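Local coordinates for Phosphoglucomutase/phosphomannomutase family protein (Burkholderia thailandensis, PDB 3UW2) that probably catalyses intramolecular phosphoryl transfer on sugar phosphates as a metal-dependent phosphohexose mutase, at residues Val65-Val79 and Ser123-Asn137. Sequence-based numbering, arbitrary orientation. Where two conformers were deposited one is given.
Sequences VVVARDGRLSGPELV and SCIVVTGSHNPPDYN. With PO4 (phosphate ion), chain B; EDO (1,2-ethanediol), chain C.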
loop_
_atom_site.group_PDB
_atom_site.type_symbol
_atom_site.label_atom_id
_atom_site.label_comp_id
_atom_site.label_asym_id
_atom_site.label_seq_id
_atom_site.Cartn_x
_atom_site.Cartn_y
_atom_site.Cartn_z
ATOM N N VAL A 65 10.350 3.308 20.081
ATOM C CA VAL A 65 9.652 3.466 18.842
ATOM C C VAL A 65 10.645 4.012 17.813
ATOM O O VAL A 65 11.389 4.995 18.089
ATOM C CB VAL A 65 8.488 4.491 18.977
ATOM C CG1 VAL A 65 7.840 4.683 17.601
ATOM C CG2 VAL A 65 7.392 3.937 19.908
ATOM N N VAL A 66 10.644 3.413 16.622
ATOM C CA VAL A 66 11.374 3.959 15.482
ATOM C C VAL A 66 10.541 5.082 14.853
ATOM O O VAL A 66 9.299 4.927 14.687
ATOM C CB VAL A 66 11.510 2.837 14.415
ATOM C CG1 VAL A 66 12.054 3.346 13.075
ATOM C CG2 VAL A 66 12.445 1.772 14.923
ATOM N N VAL A 67 11.177 6.190 14.448
ATOM C CA VAL A 67 10.432 7.202 13.671
ATOM C C VAL A 67 11.129 7.461 12.328
ATOM O O VAL A 67 12.301 7.255 12.223
ATOM C CB VAL A 67 10.247 8.558 14.402
ATOM C CG1 VAL A 67 9.472 8.366 15.694
ATOM C CG2 VAL A 67 11.593 9.224 14.659
ATOM N N ALA A 68 10.377 7.854 11.290
ATOM C CA ALA A 68 10.941 8.102 9.985
ATOM C C ALA A 68 10.014 9.120 9.318
ATOM O O ALA A 68 8.889 9.360 9.806
ATOM C CB ALA A 68 10.980 6.775 9.159
ATOM N N ARG A 69 10.486 9.693 8.220
ATOM C CA ARG A 69 9.674 10.654 7.479
ATOM C C ARG A 69 9.870 10.491 5.988
ATOM O O ARG A 69 10.917 9.959 5.539
ATOM C CB ARG A 69 10.015 12.102 7.953
ATOM C CG ARG A 69 11.483 12.478 7.688
ATOM C CD ARG A 69 11.636 13.990 7.936
ATOM N NE ARG A 69 12.980 14.452 7.654
ATOM C CZ ARG A 69 13.440 14.926 6.481
ATOM N NH1 ARG A 69 12.688 15.017 5.336
ATOM N NH2 ARG A 69 14.699 15.331 6.462
ATOM N N ASP A 70 8.897 10.978 5.188
ATOM C CA ASP A 70 9.137 11.044 3.756
ATOM C C ASP A 70 9.781 12.399 3.417
ATOM O O ASP A 70 10.314 13.040 4.312
ATOM C CB ASP A 70 7.842 10.840 2.964
ATOM C CG ASP A 70 6.823 11.940 3.175
ATOM O OD1 ASP A 70 7.130 13.018 3.800
ATOM O OD2 ASP A 70 5.685 11.794 2.584
ATOM N N GLY A 71 9.731 12.852 2.153
ATOM C CA GLY A 71 10.464 14.067 1.808
ATOM C C GLY A 71 9.650 15.368 1.700
ATOM O O GLY A 71 9.982 16.274 0.865
ATOM N N ARG A 72 8.602 15.453 2.525
ATOM C CA ARG A 72 7.726 16.583 2.517
ATOM C C ARG A 72 8.329 17.756 3.290
ATOM O O ARG A 72 9.149 17.558 4.205
ATOM C CB ARG A 72 6.341 16.186 3.056
ATOM C CG ARG A 72 5.526 15.421 2.009
ATOM C CD ARG A 72 4.309 14.643 2.600
ATOM N NE ARG A 72 3.702 13.868 1.481
ATOM C CZ ARG A 72 2.767 14.292 0.649
ATOM N NH1 ARG A 72 2.170 15.492 0.785
ATOM N NH2 ARG A 72 2.439 13.486 -0.359
ATOM N N LEU A 73 7.930 18.982 2.925
ATOM C CA LEU A 73 8.518 20.217 3.548
ATOM C C LEU A 73 8.278 20.295 5.031
ATOM O O LEU A 73 9.179 20.743 5.783
ATOM C CB LEU A 73 8.008 21.508 2.882
ATOM C CG LEU A 73 7.940 21.490 1.320
ATOM C CD1 LEU A 73 6.946 22.502 0.699
ATOM C CD2 LEU A 73 9.315 21.525 0.716
ATOM N N SER A 74 7.067 19.896 5.446
ATOM C CA SER A 74 6.694 19.809 6.886
ATOM C C SER A 74 7.295 18.621 7.641
ATOM O O SER A 74 7.218 18.562 8.896
ATOM C CB SER A 74 5.179 19.730 7.032
ATOM O OG SER A 74 4.619 18.527 6.412
ATOM N N GLY A 75 7.880 17.661 6.906
ATOM C CA GLY A 75 8.494 16.468 7.509
ATOM C C GLY A 75 9.461 16.692 8.666
ATOM O O GLY A 75 9.306 16.128 9.761
ATOM N N PRO A 76 10.478 17.519 8.444
ATOM C CA PRO A 76 11.509 17.584 9.549
ATOM C C PRO A 76 10.858 18.153 10.841
ATOM O O PRO A 76 11.123 17.699 11.943
ATOM C CB PRO A 76 12.524 18.607 9.004
ATOM C CG PRO A 76 12.433 18.460 7.501
ATOM C CD PRO A 76 10.944 18.169 7.187
ATOM N N GLU A 77 9.971 19.144 10.692
ATOM C CA GLU A 77 9.410 19.785 11.922
ATOM C C GLU A 77 8.483 18.762 12.642
ATOM O O GLU A 77 8.486 18.638 13.875
ATOM C CB GLU A 77 8.587 21.022 11.550
ATOM C CG GLU A 77 7.983 21.735 12.786
ATOM C CD GLU A 77 7.166 22.984 12.439
ATOM O OE1 GLU A 77 6.994 23.270 11.234
ATOM O OE2 GLU A 77 6.697 23.704 13.373
ATOM N N LEU A 78 7.591 18.138 11.873
ATOM C CA LEU A 78 6.609 17.203 12.494
ATOM C C LEU A 78 7.282 15.973 13.115
ATOM O O LEU A 78 6.890 15.561 14.236
ATOM C CB LEU A 78 5.605 16.702 11.458
ATOM C CG LEU A 78 4.706 17.805 10.922
ATOM C CD1 LEU A 78 3.739 17.200 9.914
ATOM C CD2 LEU A 78 3.936 18.464 12.024
ATOM N N VAL A 79 8.300 15.381 12.433
ATOM C CA VAL A 79 8.961 14.195 13.024
ATOM C C VAL A 79 9.709 14.611 14.284
ATOM O O VAL A 79 9.760 13.873 15.256
ATOM C CB VAL A 79 9.928 13.411 12.057
ATOM C CG1 VAL A 79 11.302 14.056 11.900
ATOM C CG2 VAL A 79 10.207 12.001 12.560
ATOM N N SER A 123 7.983 -1.142 17.328
ATOM C CA SER A 123 6.897 -0.182 16.936
ATOM C C SER A 123 7.511 0.929 16.067
ATOM O O SER A 123 8.687 1.209 16.211
ATOM C CB SER A 123 6.268 0.421 18.200
ATOM O OG SER A 123 5.756 -0.628 19.006
ATOM N N CYS A 124 6.758 1.546 15.148
ATOM C CA CYS A 124 7.326 2.680 14.388
ATOM C C CYS A 124 6.253 3.592 13.979
ATOM O O CYS A 124 5.088 3.155 13.857
ATOM C CB CYS A 124 8.065 2.257 13.116
ATOM S SG CYS A 124 7.043 1.380 11.902
ATOM N N ILE A 125 6.630 4.829 13.703
ATOM C CA ILE A 125 5.671 5.755 13.132
ATOM C C ILE A 125 6.399 6.429 11.962
ATOM O O ILE A 125 7.508 6.897 12.117
ATOM C CB ILE A 125 5.252 6.829 14.145
ATOM C CG1 ILE A 125 4.576 6.178 15.346
ATOM C CG2 ILE A 125 4.307 7.824 13.477
ATOM C CD1 ILE A 125 4.403 7.160 16.518
ATOM N N VAL A 126 5.784 6.443 10.797
ATOM C CA VAL A 126 6.381 7.091 9.664
ATOM C C VAL A 126 5.569 8.356 9.432
ATOM O O VAL A 126 4.324 8.304 9.321
ATOM C CB VAL A 126 6.454 6.167 8.411
ATOM C CG1 VAL A 126 7.199 6.918 7.272
ATOM C CG2 VAL A 126 7.232 4.849 8.730
ATOM N N VAL A 127 6.248 9.516 9.391
ATOM C CA VAL A 127 5.461 10.753 9.082
ATOM C C VAL A 127 5.415 10.909 7.551
ATOM O O VAL A 127 6.461 11.214 6.926
ATOM C CB VAL A 127 6.219 11.965 9.703
ATOM C CG1 VAL A 127 5.434 13.270 9.492
ATOM C CG2 VAL A 127 6.463 11.707 11.219
ATOM N N THR A 128 4.235 10.754 6.909
ATOM C CA THR A 128 4.221 10.767 5.510
ATOM C C THR A 128 2.772 11.112 5.093
ATOM O O THR A 128 1.802 10.797 5.810
ATOM C CB THR A 128 4.622 9.405 4.865
ATOM O OG1 THR A 128 4.373 9.485 3.443
ATOM C CG2 THR A 128 3.747 8.312 5.420
ATOM N N GLY A 129 2.700 11.848 4.007
ATOM C CA GLY A 129 1.452 12.191 3.311
ATOM C C GLY A 129 1.249 11.360 2.067
ATOM O O GLY A 129 0.276 11.588 1.298
ATOM N N SER A 130 2.135 10.392 1.858
ATOM C CA SER A 130 1.947 9.343 0.845
ATOM C C SER A 130 1.804 9.931 -0.598
ATOM O O SER A 130 2.730 10.615 -1.061
ATOM C CB SER A 130 0.795 8.396 1.337
ATOM O OG SER A 130 0.209 7.624 0.313
ATOM N N HIS A 131 0.653 9.769 -1.257
ATOM C CA HIS A 131 0.465 10.215 -2.646
ATOM C C HIS A 131 -0.148 11.619 -2.720
ATOM O O HIS A 131 -0.366 12.150 -3.819
ATOM C CB HIS A 131 -0.408 9.202 -3.425
ATOM C CG HIS A 131 -1.864 9.206 -3.011
ATOM N ND1 HIS A 131 -2.313 8.539 -1.903
ATOM C CD2 HIS A 131 -2.973 9.872 -3.544
ATOM C CE1 HIS A 131 -3.646 8.776 -1.739
ATOM N NE2 HIS A 131 -4.053 9.574 -2.745
ATOM N N ASN A 132 -0.411 12.233 -1.557
ATOM C CA ASN A 132 -1.245 13.466 -1.490
ATOM C C ASN A 132 -0.514 14.749 -1.830
ATOM O O ASN A 132 0.723 14.714 -1.826
ATOM C CB ASN A 132 -1.891 13.586 -0.086
ATOM C CG ASN A 132 -2.911 12.494 0.152
ATOM O OD1 ASN A 132 -3.905 12.371 -0.577
ATOM N ND2 ASN A 132 -2.611 11.625 1.095
ATOM N N PRO A 133 -1.256 15.876 -2.087
ATOM C CA PRO A 133 -0.584 17.153 -2.413
ATOM C C PRO A 133 0.440 17.622 -1.355
ATOM O O PRO A 133 0.412 17.100 -0.212
ATOM C CB PRO A 133 -1.759 18.141 -2.576
ATOM C CG PRO A 133 -2.930 17.268 -3.034
ATOM C CD PRO A 133 -2.739 15.985 -2.273
ATOM N N PRO A 134 1.339 18.585 -1.719
ATOM C CA PRO A 134 2.458 19.003 -0.879
ATOM C C PRO A 134 2.156 19.379 0.579
ATOM O O PRO A 134 3.054 19.187 1.484
ATOM C CB PRO A 134 3.004 20.256 -1.589
ATOM C CG PRO A 134 2.599 20.101 -3.044
ATOM C CD PRO A 134 1.479 19.097 -3.097
ATOM N N ASP A 135 0.977 19.951 0.801
ATOM C CA ASP A 135 0.573 20.499 2.102
ATOM C C ASP A 135 -0.068 19.433 3.022
ATOM O O ASP A 135 -0.455 19.741 4.157
ATOM C CB ASP A 135 -0.361 21.743 1.936
ATOM C CG ASP A 135 -1.518 21.520 0.950
ATOM O OD1 ASP A 135 -1.488 20.558 0.139
ATOM O OD2 ASP A 135 -2.461 22.357 0.950
ATOM N N TYR A 136 -0.197 18.196 2.518
ATOM C CA TYR A 136 -0.710 17.090 3.313
ATOM C C TYR A 136 0.408 16.369 3.957
ATOM O O TYR A 136 1.522 16.257 3.412
ATOM C CB TYR A 136 -1.420 16.054 2.455
ATOM C CG TYR A 136 -2.753 16.548 1.952
ATOM C CD1 TYR A 136 -2.812 17.565 1.035
ATOM C CD2 TYR A 136 -3.947 16.023 2.451
ATOM C CE1 TYR A 136 -4.036 18.035 0.566
ATOM C CE2 TYR A 136 -5.176 16.482 1.999
ATOM C CZ TYR A 136 -5.208 17.484 1.058
ATOM O OH TYR A 136 -6.419 17.979 0.615
ATOM N N ASN A 137 0.088 15.839 5.112
ATOM C CA ASN A 137 1.005 14.970 5.791
ATOM C C ASN A 137 0.239 14.034 6.768
ATOM O O ASN A 137 -0.995 14.063 6.836
ATOM C CB ASN A 137 2.139 15.773 6.445
ATOM C CG ASN A 137 3.471 14.988 6.452
ATOM O OD1 ASN A 137 3.479 13.762 6.492
ATOM N ND2 ASN A 137 4.566 15.676 6.396
HETATM P P PO4 B . -0.729 6.336 0.602
HETATM O O2 PO4 B . -0.028 5.084 0.087
HETATM O O3 PO4 B . -1.913 6.666 -0.277
HETATM O O4 PO4 B . -0.981 6.330 2.076
HETATM C C1 EDO C . 13.273 17.691 3.406
HETATM O O1 EDO C . 13.533 16.374 2.863
HETATM C C2 EDO C . 12.087 18.409 2.760
HETATM O O2 EDO C . 12.011 17.915 1.422
HETATM O O HOH W 1 7.038 13.992 6.308
HETATM O O HOH W 2 5.447 11.756 0.021
HETATM O O HOH W 3 5.947 18.834 1.040
HETATM O O HOH W 4 4.202 19.536 3.911
#
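V66 and A68 of strand 65-69 trade backbone hydrogen bonds with S123 and with I125 and V127 of strand 124-127. The two run parallel, their axes 14° apart, and five bonds zip them together, from V66 N to S123 O down to D70 N to V127 O. On one side of this sheet V66 CB packs on C124 CB, and A68 CB on V126 CG1, toward helix 101-107. On the other, V127 packs against helix 75-88: its CG1, anti to the backbone N (chi1 -177°), meets L78 CB at 4.0 Å, while CG2 touches V79 CB. Past the strand ends, the side chains of D70 and T128 cross at about a right angle; T128 OG1 donates to D70 OD2 (2.8 Å) from above the carboxylate plane, and itself accepts from S130 N in an ST turn. This is the phosphoserine loop of the phosphohexose mutase active site in domain I: S130 OG is covalently joined to the phosphate, H131 ND1 and K140 hydrogen-bond to that phosphate, and the zinc held by D264, D266 and D268 lies close to S130. R72 sends an extended chain into the curl of this loop, where backbone carbonyls ring its guanidinium. R72 NH2 donates to N132 O (2.6 Å) and S130 O, and R72 NH1 to P133 O (2.6 Å), all three oxygens at the edge in the guanidinium plane; NH1 also bonds weakly to Y136 O. The G129 carbonyl carbon lies over one face, offset toward the rim. A salt bridge from R72 NE to D70 OD2 (3.1 Å) ties the arginine back to its own segment. Farther along, N137 ND2 gives S74 OG a nearly straight bond (2.9 Å, 174°) in the amide plane, and water 1 links N137 ND2 to D70 OD1 and V127 O.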